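Local coordinates for Lin0012 protein (Listeria innocua, PDB 3K17) that probably phosphorylates phosphomevalonate with ATP, as a GHMP-family kinase of the mevalonate route to isopentenyl diphosphate, at residues K143-K146 and L147-S151; A123-A126 and V127-L131; G159-G162 and D163-S166; L150-L153 and V154-N158; I84-T87 and F88-E92. All blocks are in the same frame, centred on the assembly; numbering follows the deposited sequence.

Contact 1 (K143-K146 and L147-S151)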
loop_
_atom_site.group_PDB
_atom_site.type_symbol
_atom_site.label_atom_id
_atom_site.label_comp_id
_atom_site.label_asym_id
_atom_site.label_seq_id
_atom_site.Cartn_x
_atom_site.Cartn_y
_atom_site.Cartn_z
ATOM N N LYS A 143 21.110 -6.742 -35.881
ATOM C CA LYS A 143 21.085 -5.827 -34.750
ATOM C C LYS A 143 19.621 -5.574 -34.363
ATOM O O LYS A 143 19.297 -5.472 -33.181
ATOM C CB LYS A 143 21.790 -4.509 -35.092
ATOM C CG LYS A 143 23.305 -4.633 -35.248
ATOM C CD LYS A 143 23.953 -3.269 -35.507
ATOM C CE LYS A 143 25.450 -3.379 -35.819
ATOM N NZ LYS A 143 26.270 -3.801 -34.648
ATOM N N LYS A 144 18.740 -5.485 -35.355
ATOM C CA LYS A 144 17.321 -5.275 -35.075
ATOM C C LYS A 144 16.765 -6.492 -34.335
ATOM O O LYS A 144 15.943 -6.359 -33.429
ATOM C CB LYS A 144 16.551 -5.019 -36.374
ATOM C CG LYS A 144 16.995 -3.734 -37.069
ATOM C CD LYS A 144 16.044 -3.274 -38.161
ATOM C CE LYS A 144 16.081 -4.190 -39.376
ATOM N NZ LYS A 144 15.168 -3.697 -40.441
ATOM N N PHE A 145 17.226 -7.685 -34.699
ATOM C CA PHE A 145 16.757 -8.874 -34.011
ATOM C C PHE A 145 17.145 -8.774 -32.540
ATOM O O PHE A 145 16.353 -9.099 -31.662
ATOM C CB PHE A 145 17.383 -10.147 -34.583
ATOM C CG PHE A 145 17.241 -11.330 -33.677
ATOM C CD1 PHE A 145 16.029 -12.012 -33.583
ATOM C CD2 PHE A 145 18.299 -11.722 -32.859
ATOM C CE1 PHE A 145 15.873 -13.065 -32.686
ATOM C CE2 PHE A 145 18.147 -12.778 -31.958
ATOM C CZ PHE A 145 16.929 -13.449 -31.874
ATOM N N LYS A 146 18.377 -8.338 -32.284
ATOM C CA LYS A 146 18.876 -8.208 -30.920
ATOM C C LYS A 146 18.044 -7.220 -30.095
ATOM O O LYS A 146 17.760 -7.470 -28.931
ATOM C CB LYS A 146 20.344 -7.759 -30.925
ATOM C CG LYS A 146 21.335 -8.791 -31.457
ATOM C CD LYS A 146 22.748 -8.230 -31.388
ATOM C CE LYS A 146 23.783 -9.194 -31.949
ATOM N NZ LYS A 146 25.153 -8.598 -31.880
ATOM N N LEU A 147 17.681 -6.090 -30.687
ATOM C CA LEU A 147 16.863 -5.113 -29.977
ATOM C C LEU A 147 15.510 -5.756 -29.656
ATOM O O LEU A 147 15.049 -5.718 -28.521
ATOM C CB LEU A 147 16.650 -3.866 -30.840
ATOM C CG LEU A 147 17.870 -2.977 -31.102
ATOM C CD1 LEU A 147 17.522 -1.935 -32.158
ATOM C CD2 LEU A 147 18.319 -2.306 -29.803
ATOM N N ALA A 148 14.895 -6.365 -30.667
ATOM C CA ALA A 148 13.598 -7.009 -30.512
ATOM C C ALA A 148 13.637 -8.170 -29.520
ATOM O O ALA A 148 12.692 -8.367 -28.739
ATOM C CB ALA A 148 13.093 -7.493 -31.872
ATOM N N ALA A 149 14.723 -8.938 -29.549
ATOM C CA ALA A 149 14.880 -10.079 -28.654
ATOM C C ALA A 149 15.056 -9.654 -27.191
ATOM O O ALA A 149 14.450 -10.247 -26.291
ATOM C CB ALA A 149 16.069 -10.934 -29.094
ATOM N N LEU A 150 15.895 -8.648 -26.953
ATOM C CA LEU A 150 16.108 -8.155 -25.592
ATOM C C LEU A 150 14.786 -7.618 -25.057
ATOM O O LEU A 150 14.410 -7.891 -23.925
ATOM C CB LEU A 150 17.139 -7.025 -25.569
ATOM C CG LEU A 150 18.615 -7.387 -25.762
ATOM C CD1 LEU A 150 19.472 -6.127 -25.737
ATOM C CD2 LEU A 150 19.046 -8.339 -24.656
ATOM N N SER A 151 14.094 -6.842 -25.884
ATOM C CA SER A 151 12.814 -6.257 -25.498
ATOM C C SER A 151 11.821 -7.336 -25.084
ATOM O O SER A 151 11.280 -7.313 -23.978
ATOM C CB SER A 151 12.223 -5.453 -26.666
ATOM O OG SER A 151 10.960 -4.889 -26.328
#

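Contact 2 (A123-A126 and V127-L131)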
loop_
_atom_site.group_PDB
_atom_site.type_symbol
_atom_site.label_atom_id
_atom_site.label_comp_id
_atom_site.label_asym_id
_atom_site.label_seq_id
_atom_site.Cartn_x
_atom_site.Cartn_y
_atom_site.Cartn_z
ATOM N N ALA A 123 4.393 -7.767 -32.908
ATOM C CA ALA A 123 4.213 -6.367 -32.549
ATOM C C ALA A 123 5.568 -5.756 -32.206
ATOM O O ALA A 123 5.895 -4.639 -32.626
ATOM C CB ALA A 123 3.254 -6.250 -31.352
ATOM N N THR A 124 6.353 -6.487 -31.426
ATOM C CA THR A 124 7.676 -6.018 -31.041
ATOM C C THR A 124 8.524 -5.740 -32.299
ATOM O O THR A 124 9.140 -4.681 -32.437
ATOM C CB THR A 124 8.388 -7.070 -30.174
ATOM O OG1 THR A 124 7.625 -7.298 -28.984
ATOM C CG2 THR A 124 9.780 -6.594 -29.783
ATOM N N VAL A 125 8.542 -6.701 -33.211
ATOM C CA VAL A 125 9.314 -6.572 -34.451
ATOM C C VAL A 125 8.811 -5.414 -35.316
ATOM O O VAL A 125 9.607 -4.737 -35.967
ATOM C CB VAL A 125 9.280 -7.904 -35.258
ATOM C CG1 VAL A 125 9.852 -7.712 -36.666
ATOM C CG2 VAL A 125 10.098 -8.965 -34.517
ATOM N N ALA A 126 7.501 -5.171 -35.314
ATOM C CA ALA A 126 6.933 -4.081 -36.096
ATOM C C ALA A 126 7.433 -2.734 -35.565
ATOM O O ALA A 126 7.795 -1.841 -36.342
ATOM C CB ALA A 126 5.396 -4.136 -36.059
ATOM N N VAL A 127 7.457 -2.589 -34.241
ATOM C CA VAL A 127 7.928 -1.352 -33.639
ATOM C C VAL A 127 9.413 -1.125 -33.960
ATOM O O VAL A 127 9.805 -0.033 -34.390
ATOM C CB VAL A 127 7.730 -1.374 -32.098
ATOM C CG1 VAL A 127 8.485 -0.209 -31.441
ATOM C CG2 VAL A 127 6.227 -1.288 -31.772
ATOM N N ILE A 128 10.235 -2.153 -33.766
ATOM C CA ILE A 128 11.666 -2.009 -34.027
ATOM C C ILE A 128 11.904 -1.651 -35.494
ATOM O O ILE A 128 12.654 -0.721 -35.797
ATOM C CB ILE A 128 12.442 -3.301 -33.668
ATOM C CG1 ILE A 128 12.323 -3.582 -32.157
ATOM C CG2 ILE A 128 13.921 -3.174 -34.098
ATOM C CD1 ILE A 128 12.824 -2.462 -31.258
ATOM N N ASN A 129 11.264 -2.379 -36.404
ATOM C CA ASN A 129 11.433 -2.094 -37.823
ATOM C C ASN A 129 10.954 -0.710 -38.202
ATOM O O ASN A 129 11.619 -0.014 -38.972
ATOM C CB ASN A 129 10.718 -3.123 -38.687
ATOM C CG ASN A 129 11.620 -4.271 -39.067
ATOM O OD1 ASN A 129 12.832 -4.110 -39.138
ATOM N ND2 ASN A 129 11.037 -5.428 -39.333
ATOM N N ALA A 130 9.807 -0.307 -37.667
ATOM C CA ALA A 130 9.267 1.013 -37.971
ATOM C C ALA A 130 10.175 2.150 -37.499
ATOM O O ALA A 130 10.385 3.113 -38.226
ATOM C CB ALA A 130 7.878 1.171 -37.354
ATOM N N LEU A 131 10.716 2.050 -36.289
ATOM C CA LEU A 131 11.570 3.116 -35.771
ATOM C C LEU A 131 12.958 3.121 -36.401
ATOM O O LEU A 131 13.560 4.184 -36.564
ATOM C CB LEU A 131 11.688 3.033 -34.240
ATOM C CG LEU A 131 10.395 3.378 -33.472
ATOM C CD1 LEU A 131 10.561 3.111 -31.988
ATOM C CD2 LEU A 131 10.039 4.833 -33.713
#

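Contact 3 (G159-G162 and D163-S166)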
loop_
_atom_site.group_PDB
_atom_site.type_symbol
_atom_site.label_atom_id
_atom_site.label_comp_id
_atom_site.label_asym_id
_atom_site.label_seq_id
_atom_site.Cartn_x
_atom_site.Cartn_y
_atom_site.Cartn_z
ATOM N N GLY A 159 11.182 -17.700 -22.829
ATOM C CA GLY A 159 11.030 -17.886 -24.262
ATOM C C GLY A 159 12.380 -17.864 -24.971
ATOM O O GLY A 159 13.356 -17.306 -24.459
ATOM N N SER A 160 12.427 -18.458 -26.159
ATOM C CA SER A 160 13.657 -18.543 -26.943
ATOM C C SER A 160 13.887 -17.377 -27.888
ATOM O O SER A 160 15.007 -17.172 -28.352
ATOM C CB SER A 160 13.636 -19.817 -27.782
ATOM O OG SER A 160 12.631 -19.711 -28.781
ATOM N N CYS A 161 12.828 -16.621 -28.168
ATOM C CA CYS A 161 12.890 -15.512 -29.107
ATOM C C CYS A 161 12.949 -16.040 -30.543
ATOM O O CYS A 161 13.266 -15.306 -31.468
ATOM C CB CYS A 161 14.084 -14.601 -28.823
ATOM S SG CYS A 161 13.814 -13.540 -27.378
ATOM N N GLY A 162 12.643 -17.324 -30.716
ATOM C CA GLY A 162 12.612 -17.902 -32.052
ATOM C C GLY A 162 11.450 -17.255 -32.795
ATOM O O GLY A 162 11.484 -17.098 -34.020
ATOM N N ASP A 163 10.414 -16.869 -32.045
ATOM C CA ASP A 163 9.260 -16.213 -32.641
ATOM C C ASP A 163 9.686 -14.843 -33.150
ATOM O O ASP A 163 9.275 -14.422 -34.224
ATOM C CB ASP A 163 8.098 -16.089 -31.636
ATOM C CG ASP A 163 8.521 -15.530 -30.284
ATOM O OD1 ASP A 163 9.722 -15.258 -30.060
ATOM O OD2 ASP A 163 7.625 -15.363 -29.433
ATOM N N ILE A 164 10.513 -14.153 -32.373
ATOM C CA ILE A 164 11.023 -12.851 -32.776
ATOM C C ILE A 164 11.808 -13.017 -34.092
ATOM O O ILE A 164 11.662 -12.222 -35.021
ATOM C CB ILE A 164 11.977 -12.274 -31.691
ATOM C CG1 ILE A 164 11.174 -11.826 -30.461
ATOM C CG2 ILE A 164 12.780 -11.124 -32.252
ATOM C CD1 ILE A 164 10.206 -10.689 -30.721
ATOM N N ALA A 165 12.631 -14.062 -34.165
ATOM C CA ALA A 165 13.454 -14.311 -35.354
ATOM C C ALA A 165 12.612 -14.523 -36.607
ATOM O O ALA A 165 12.870 -13.925 -37.658
ATOM C CB ALA A 165 14.353 -15.528 -35.121
ATOM N N SER A 166 11.602 -15.378 -36.483
ATOM C CA SER A 166 10.729 -15.692 -37.597
ATOM C C SER A 166 9.976 -14.470 -38.103
ATOM O O SER A 166 9.881 -14.262 -39.311
ATOM C CB SER A 166 9.750 -16.797 -37.191
ATOM O OG SER A 166 8.850 -17.081 -38.244
HETATM O O HOH W 1 10.189 -16.217 -27.248
#

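Contact 4 (L150-L153 and V154-N158)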
loop_
_atom_site.group_PDB
_atom_site.type_symbol
_atom_site.label_atom_id
_atom_site.label_comp_id
_atom_site.label_asym_id
_atom_site.label_seq_id
_atom_site.Cartn_x
_atom_site.Cartn_y
_atom_site.Cartn_z
ATOM N N LEU A 150 15.895 -8.648 -26.953
ATOM C CA LEU A 150 16.108 -8.155 -25.592
ATOM C C LEU A 150 14.786 -7.618 -25.057
ATOM O O LEU A 150 14.410 -7.891 -23.925
ATOM C CB LEU A 150 17.139 -7.025 -25.569
ATOM C CG LEU A 150 18.615 -7.387 -25.762
ATOM C CD1 LEU A 150 19.472 -6.127 -25.737
ATOM C CD2 LEU A 150 19.046 -8.339 -24.656
ATOM N N SER A 151 14.094 -6.842 -25.884
ATOM C CA SER A 151 12.814 -6.257 -25.498
ATOM C C SER A 151 11.821 -7.336 -25.084
ATOM O O SER A 151 11.280 -7.313 -23.978
ATOM C CB SER A 151 12.223 -5.453 -26.666
ATOM O OG SER A 151 10.960 -4.889 -26.328
ATOM N N HIS A 152 11.601 -8.288 -25.981
ATOM C CA HIS A 152 10.643 -9.351 -25.750
ATOM C C HIS A 152 10.977 -10.292 -24.594
ATOM O O HIS A 152 10.082 -10.705 -23.861
ATOM C CB HIS A 152 10.446 -10.154 -27.041
ATOM C CG HIS A 152 9.227 -11.026 -27.032
ATOM N ND1 HIS A 152 9.199 -12.264 -26.427
ATOM C CD2 HIS A 152 7.988 -10.827 -27.541
ATOM C CE1 HIS A 152 7.994 -12.793 -26.566
ATOM N NE2 HIS A 152 7.240 -11.940 -27.237
ATOM N N LEU A 153 12.249 -10.618 -24.408
ATOM C CA LEU A 153 12.599 -11.538 -23.335
ATOM C C LEU A 153 12.404 -10.942 -21.937
ATOM O O LEU A 153 11.943 -11.637 -21.039
ATOM C CB LEU A 153 14.026 -12.073 -23.522
ATOM C CG LEU A 153 15.279 -11.323 -23.083
ATOM C CD1 LEU A 153 15.433 -11.416 -21.569
ATOM C CD2 LEU A 153 16.496 -11.961 -23.772
ATOM N N VAL A 154 12.724 -9.669 -21.727
ATOM C CA VAL A 154 12.498 -9.137 -20.386
ATOM C C VAL A 154 11.001 -8.936 -20.110
ATOM O O VAL A 154 10.572 -8.973 -18.958
ATOM C CB VAL A 154 13.278 -7.818 -20.125
ATOM C CG1 VAL A 154 14.782 -8.076 -20.285
ATOM C CG2 VAL A 154 12.809 -6.720 -21.056
ATOM N N VAL A 155 10.193 -8.734 -21.151
ATOM C CA VAL A 155 8.755 -8.567 -20.916
ATOM C C VAL A 155 8.095 -9.936 -20.715
ATOM O O VAL A 155 7.342 -10.146 -19.768
ATOM C CB VAL A 155 8.054 -7.839 -22.076
ATOM C CG1 VAL A 155 6.543 -7.818 -21.833
ATOM C CG2 VAL A 155 8.582 -6.416 -22.184
ATOM N N GLN A 156 8.383 -10.870 -21.610
ATOM C CA GLN A 156 7.822 -12.206 -21.493
ATOM C C GLN A 156 8.376 -12.911 -20.241
ATOM O O GLN A 156 7.669 -13.655 -19.579
ATOM C CB GLN A 156 8.155 -13.012 -22.755
ATOM C CG GLN A 156 7.630 -14.440 -22.774
ATOM C CD GLN A 156 6.118 -14.512 -22.671
ATOM O OE1 GLN A 156 5.403 -13.659 -23.202
ATOM N NE2 GLN A 156 5.622 -15.543 -21.997
ATOM N N GLY A 157 9.639 -12.670 -19.916
ATOM C CA GLY A 157 10.232 -13.307 -18.747
ATOM C C GLY A 157 10.753 -14.704 -19.050
ATOM O O GLY A 157 11.277 -15.385 -18.168
ATOM N N ASN A 158 10.599 -15.132 -20.300
ATOM C CA ASN A 158 11.067 -16.444 -20.751
ATOM C C ASN A 158 10.860 -16.544 -22.256
ATOM O O ASN A 158 10.417 -15.583 -22.887
ATOM C CB ASN A 158 10.310 -17.573 -20.040
ATOM C CG ASN A 158 8.804 -17.437 -20.164
ATOM O OD1 ASN A 158 8.279 -17.262 -21.254
ATOM N ND2 ASN A 158 8.108 -17.517 -19.042
HETATM O O HOH W 2 10.968 -14.237 -25.278
#

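Contact 5 (I84-T87 and F88-E92)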
loop_
_atom_site.group_PDB
_atom_site.type_symbol
_atom_site.label_atom_id
_atom_site.label_comp_id
_atom_site.label_asym_id
_atom_site.label_seq_id
_atom_site.Cartn_x
_atom_site.Cartn_y
_atom_site.Cartn_z
ATOM N N ILE A 84 13.509 0.628 -25.715
ATOM C CA ILE A 84 14.820 0.121 -26.078
ATOM C C ILE A 84 15.289 0.740 -27.402
ATOM O O ILE A 84 16.470 1.025 -27.567
ATOM C CB ILE A 84 14.814 -1.419 -26.191
ATOM C CG1 ILE A 84 16.249 -1.937 -26.269
ATOM C CG2 ILE A 84 14.032 -1.849 -27.426
ATOM C CD1 ILE A 84 16.347 -3.452 -26.284
ATOM N N ALA A 85 14.369 0.964 -28.337
ATOM C CA ALA A 85 14.754 1.561 -29.618
ATOM C C ALA A 85 15.232 2.994 -29.372
ATOM O O ALA A 85 16.214 3.458 -29.960
ATOM C CB ALA A 85 13.584 1.554 -30.573
ATOM N N THR A 86 14.530 3.684 -28.483
ATOM C CA THR A 86 14.861 5.052 -28.125
ATOM C C THR A 86 16.248 5.129 -27.490
ATOM O O THR A 86 17.035 6.011 -27.819
ATOM C CB THR A 86 13.807 5.620 -27.142
ATOM O OG1 THR A 86 12.567 5.814 -27.838
ATOM C CG2 THR A 86 14.278 6.929 -26.540
ATOM N N THR A 87 16.536 4.213 -26.570
ATOM C CA THR A 87 17.831 4.187 -25.912
ATOM C C THR A 87 18.928 3.862 -26.931
ATOM O O THR A 87 20.039 4.392 -26.844
ATOM C CB THR A 87 17.863 3.146 -24.775
ATOM O OG1 THR A 87 17.014 3.589 -23.710
ATOM C CG2 THR A 87 19.294 2.958 -24.242
ATOM N N PHE A 88 18.617 2.993 -27.889
ATOM C CA PHE A 88 19.600 2.641 -28.909
ATOM C C PHE A 88 19.885 3.840 -29.816
ATOM O O PHE A 88 21.040 4.150 -30.094
ATOM C CB PHE A 88 19.118 1.477 -29.773
ATOM C CG PHE A 88 20.041 1.167 -30.922
ATOM C CD1 PHE A 88 21.290 0.594 -30.692
ATOM C CD2 PHE A 88 19.689 1.503 -32.218
ATOM C CE1 PHE A 88 22.179 0.368 -31.741
ATOM C CE2 PHE A 88 20.570 1.281 -33.276
ATOM C CZ PHE A 88 21.822 0.711 -33.033
ATOM N N LEU A 89 18.832 4.510 -30.272
ATOM C CA LEU A 89 18.994 5.664 -31.146
ATOM C C LEU A 89 19.793 6.783 -30.479
ATOM O O LEU A 89 20.596 7.452 -31.127
ATOM C CB LEU A 89 17.628 6.181 -31.605
ATOM C CG LEU A 89 16.865 5.259 -32.569
ATOM C CD1 LEU A 89 15.464 5.796 -32.805
ATOM C CD2 LEU A 89 17.624 5.151 -33.886
ATOM N N LYS A 90 19.585 6.993 -29.188
ATOM C CA LYS A 90 20.334 8.034 -28.507
ATOM C C LYS A 90 21.809 7.657 -28.404
ATOM O O LYS A 90 22.674 8.531 -28.433
ATOM C CB LYS A 90 19.772 8.287 -27.116
ATOM C CG LYS A 90 18.456 9.039 -27.096
ATOM C CD LYS A 90 18.048 9.291 -25.658
ATOM C CE LYS A 90 16.862 10.213 -25.563
ATOM N NZ LYS A 90 16.645 10.625 -24.147
ATOM N N SER A 91 22.101 6.365 -28.284
ATOM C CA SER A 91 23.488 5.930 -28.189
ATOM C C SER A 91 24.195 6.186 -29.517
ATOM O O SER A 91 25.408 6.355 -29.549
ATOM C CB SER A 91 23.583 4.440 -27.824
ATOM O OG SER A 91 23.155 3.610 -28.891
ATOM N N GLU A 92 23.435 6.204 -30.609
ATOM C CA GLU A 92 24.000 6.467 -31.932
ATOM C C GLU A 92 23.970 7.962 -32.244
ATOM O O GLU A 92 24.335 8.378 -33.338
ATOM C CB GLU A 92 23.223 5.712 -33.014
ATOM C CG GLU A 92 23.489 4.220 -33.060
ATOM C CD GLU A 92 24.942 3.894 -33.378
ATOM O OE1 GLU A 92 25.506 4.524 -34.298
ATOM O OE2 GLU A 92 25.515 3.002 -32.714
#

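Contact 1 (K143-K146 and L147-S151)
Phe145 turns its ring forward along the helix because CG stands anti to the backbone N (chi1 164°), and this swings the ring over Ala149, one turn on. The two form an i to i+4 pair near the middle of helix 141-156, within the N-terminal domain of the GHMP kinase fold. Ala149 CB sits over one face of the ring, 4.1 Å from its centroid and 20° off the ring normal; it is displaced toward the rim, where CZ is the nearest ring atom at 3.8 Å from CB. This is a CH-pi contact. The same residues are joined through the backbone, Ala149 N donating to Phe145 O, with Leu147, Ala148 and Leu150 bonded in the same i to i+4 way to Lys143, Lys144 and Lys146. Lys146 runs fully extended beyond CG and carries NZ to the carbonyl O of Glu198, and its ammonium group also makes a cation-pi contact with Trp200; Lys143 NZ reaches Met196 O. These ammonium groups are thus tied to carbonyl oxygens of helix 192-197 and the loop after it. Leu147 and Leu150 pack on Leu192 and Met196 of that helix, whereas Phe145 and Ala148 meet Ile164 of helix 162-169. Both leucines keep CG beside their own backbone N, which lays the branch carbon over the carbonyl of the preceding turn: Leu147 CG is 3.5 Å from Lys143 O, and Leu150 CG is 3.3 Å from Lys146 O.

Contact 2 (A123-A126 and V127-L131)
A largely buried part of helix 119-135, in the GHMP kinase N-terminal domain, is joined here turn to turn by Val125 and Asn129, whose side chains run alongside one another in the same direction. Val125 CG1, anti to its own N (chi1 169°), comes 3.7 Å from Asn129 ND2, so a methyl group packs against the amide nitrogen. Beneath them Asn129 N donates to Val125 O at 2.9 Å, and Asn129 CB lies 3.4 Å from the same oxygen. The amide's other end is engaged elsewhere: OD1 accepts from Lys144 NZ on helix 141-156, which anchors the group and makes it a polar link between two helices.

The remaining bonds follow the regular alpha-helical pattern. Ile128 N donates to Thr124 O, and Ile128 CG1 rests 3.4 Å from that oxygen. Val127 CG2 lies similarly against Ala123 O at 3.5 Å, and Ala130 CB approaches Ala126 O at 3.2 Å. Thr124 OG1 turns back along the helix to bond Ser120 O.

Small residues mark the side of the helix laid on the sheet: Ala126 packs on Ile11, Ile39 and Leu41, and Ala130 on Val9 and Leu41, of strands 7-18 and 37-45. Val127 and Leu131 face helix 76-91, while Val125 and Asn129 touch Met168 of helix 162-169.

Contact 3 (G159-G162 and D163-S166)
Cys161 and Ile164 meet where a loop of the GHMP kinase N-terminal domain enters helix 162-169, Cys161 holding the N-cap position with positive phi (74°). The tight part is on the backbone and apolar side. Cys161 O accepts from Ala165 N at 3.0 Å, and Gly162 O accepts from Ser166 N, which gives the first turn its i to i+4 bonds. Ile164 CB presses to 3.3 Å from Cys161 O, while its branches lead away toward Thr124 and Val125 of helix 119-135 and Phe145 and Ala148 of helix 141-156. Just before the cap, Ser160 OG accepts from Gly162 N at 3.1 Å, an ST turn that orients the chain as it enters the helix; Ser160 O also bonds the hydroxyl of Tyr175.

The looser side is partly exposed and belongs to Asp163. Its CG is placed between the backbone N and the carbonyl carbon (chi1 49°), which folds the carboxylate back over Cys161, two residues earlier, and brings OD1 to 3.3 Å from Cys161 CA. A water bridges the two residues, accepting from Cys161 N at 2.8 Å and donating to Asp163 OD1 at 3.0 Å. The same oxygen receives a weak, bent bond from Ile164 N (130°).

One carboxylate oxygen is therefore tied through water to the N-H of the cap residue and, weakly, to Ile164 N in the first turn of the helix; together these bonds limit rotation of the carboxylate.

Contact 4 (L150-L153 and V154-N158)
His152 and Gln156 extend alongside each other, imidazole and amide planes 19° apart, where helix 141-156 of the GHMP N-terminal domain runs out and Gly157 leaves it with positive phi (84°).

Among backbone bonds, Val154 N reaches Leu150 O at a long 3.3 Å, and the bond from Val155 N to Ser151 O is weak. Beyond them Gln156 N to His152 O and Gly157 N to Leu153 O both shorten to 2.8 Å, so the last turn is still closed.

Apolar contacts follow. Gln156 CB lies obliquely to the imidazole, 3.8 Å from His152 CE1. Leu153 takes an uncommon helical torsion, with CG between the backbone N and the carbonyl carbon (chi1 83°), which throws CD1 forward to 3.6 Å from Val154 CG1. Val154 also packs on Lys184 of the second subunit, and Leu153 on Val183 of its own chain. The His152 ring stacks on Phe77 of helix 76-91.

Polar side-chain bonds complete the end. His152 is held at both nitrogens, NE2 by Ser120 OG and ND1 by a water. Gln156 NE2 donates to Asn158 OD1 at 3.3 Å, nearly in its own amide plane. The water, at the ring edge and in plane, lies 2.9 Å from His152 ND1 and donates to Asn158 O at 2.8 Å.

Contact 5 (I84-T87 and F88-E92)
Thr86 and Lys90 stand one turn apart on helix 76-91 of the GHMP kinase N-terminal domain, and their side chains meet lightly, Thr86 CG2 lying 4.3 Å from Lys90 CE. The lysine leaves the backbone with CG beside its own N (chi1 -74°), which sets CG 3.4 Å from Thr86 O, and from there the chain runs extended to carry NZ to Gly65 O.

Leu89 is set much like the lysine. Its CG lies 3.2 Å from Ala85 O, the carbonyl that also accepts from Leu89 N at 2.8 Å. Phe88 differs: CG is anti to the backbone N (chi1 174°), and the ring leads away from the preceding turn, leaving only CB near it, 3.5 Å from Ile84 O.

Toward the end of the helix the last two of the i to i+4 bonds between the segments are longer than the first two. Lys90 N lies 3.1 Å from Thr86 O, and Ser91 N lies 3.2 Å from Thr87 O. One residue further on, Glu92 N donates to Phe88 O.

The outer side of this stretch carries Lys90, while Thr87 OG1 bonds Tyr189 O of the second subunit and Ile84 packs on Ala188 of the same neighbouring subunit. Inward, Ile84 and Phe88 meet Leu147 of helix 141-156 and Leu192 of helix 192-197, and Ala85 and Leu89 lie against Leu131, Met132 and Phe135 of helix 119-135.

How the contacts relate
All five contacts are local turns within the helical layer of the N-terminal domain. Contacts 1, 2, 3 and 5 are largely buried, contact 4 only partly. Contacts 1 and 4 are successive parts of helix 141-156 and share Leu150 and Ser151. Chemistry follows place: inside a helix, contacts 1, 2 and 5 add side-chain packing to regular backbone bonds, a CH-pi pair in contact 1, whereas the helix start of contact 3 and the helix end of contact 4 are bridged by water. Ile84 brings contact 5 against contacts 1, 2 and 4, but its nearest atoms stay about 10 Å from contact 3. Contacts 4 and 5 also touch the second subunit.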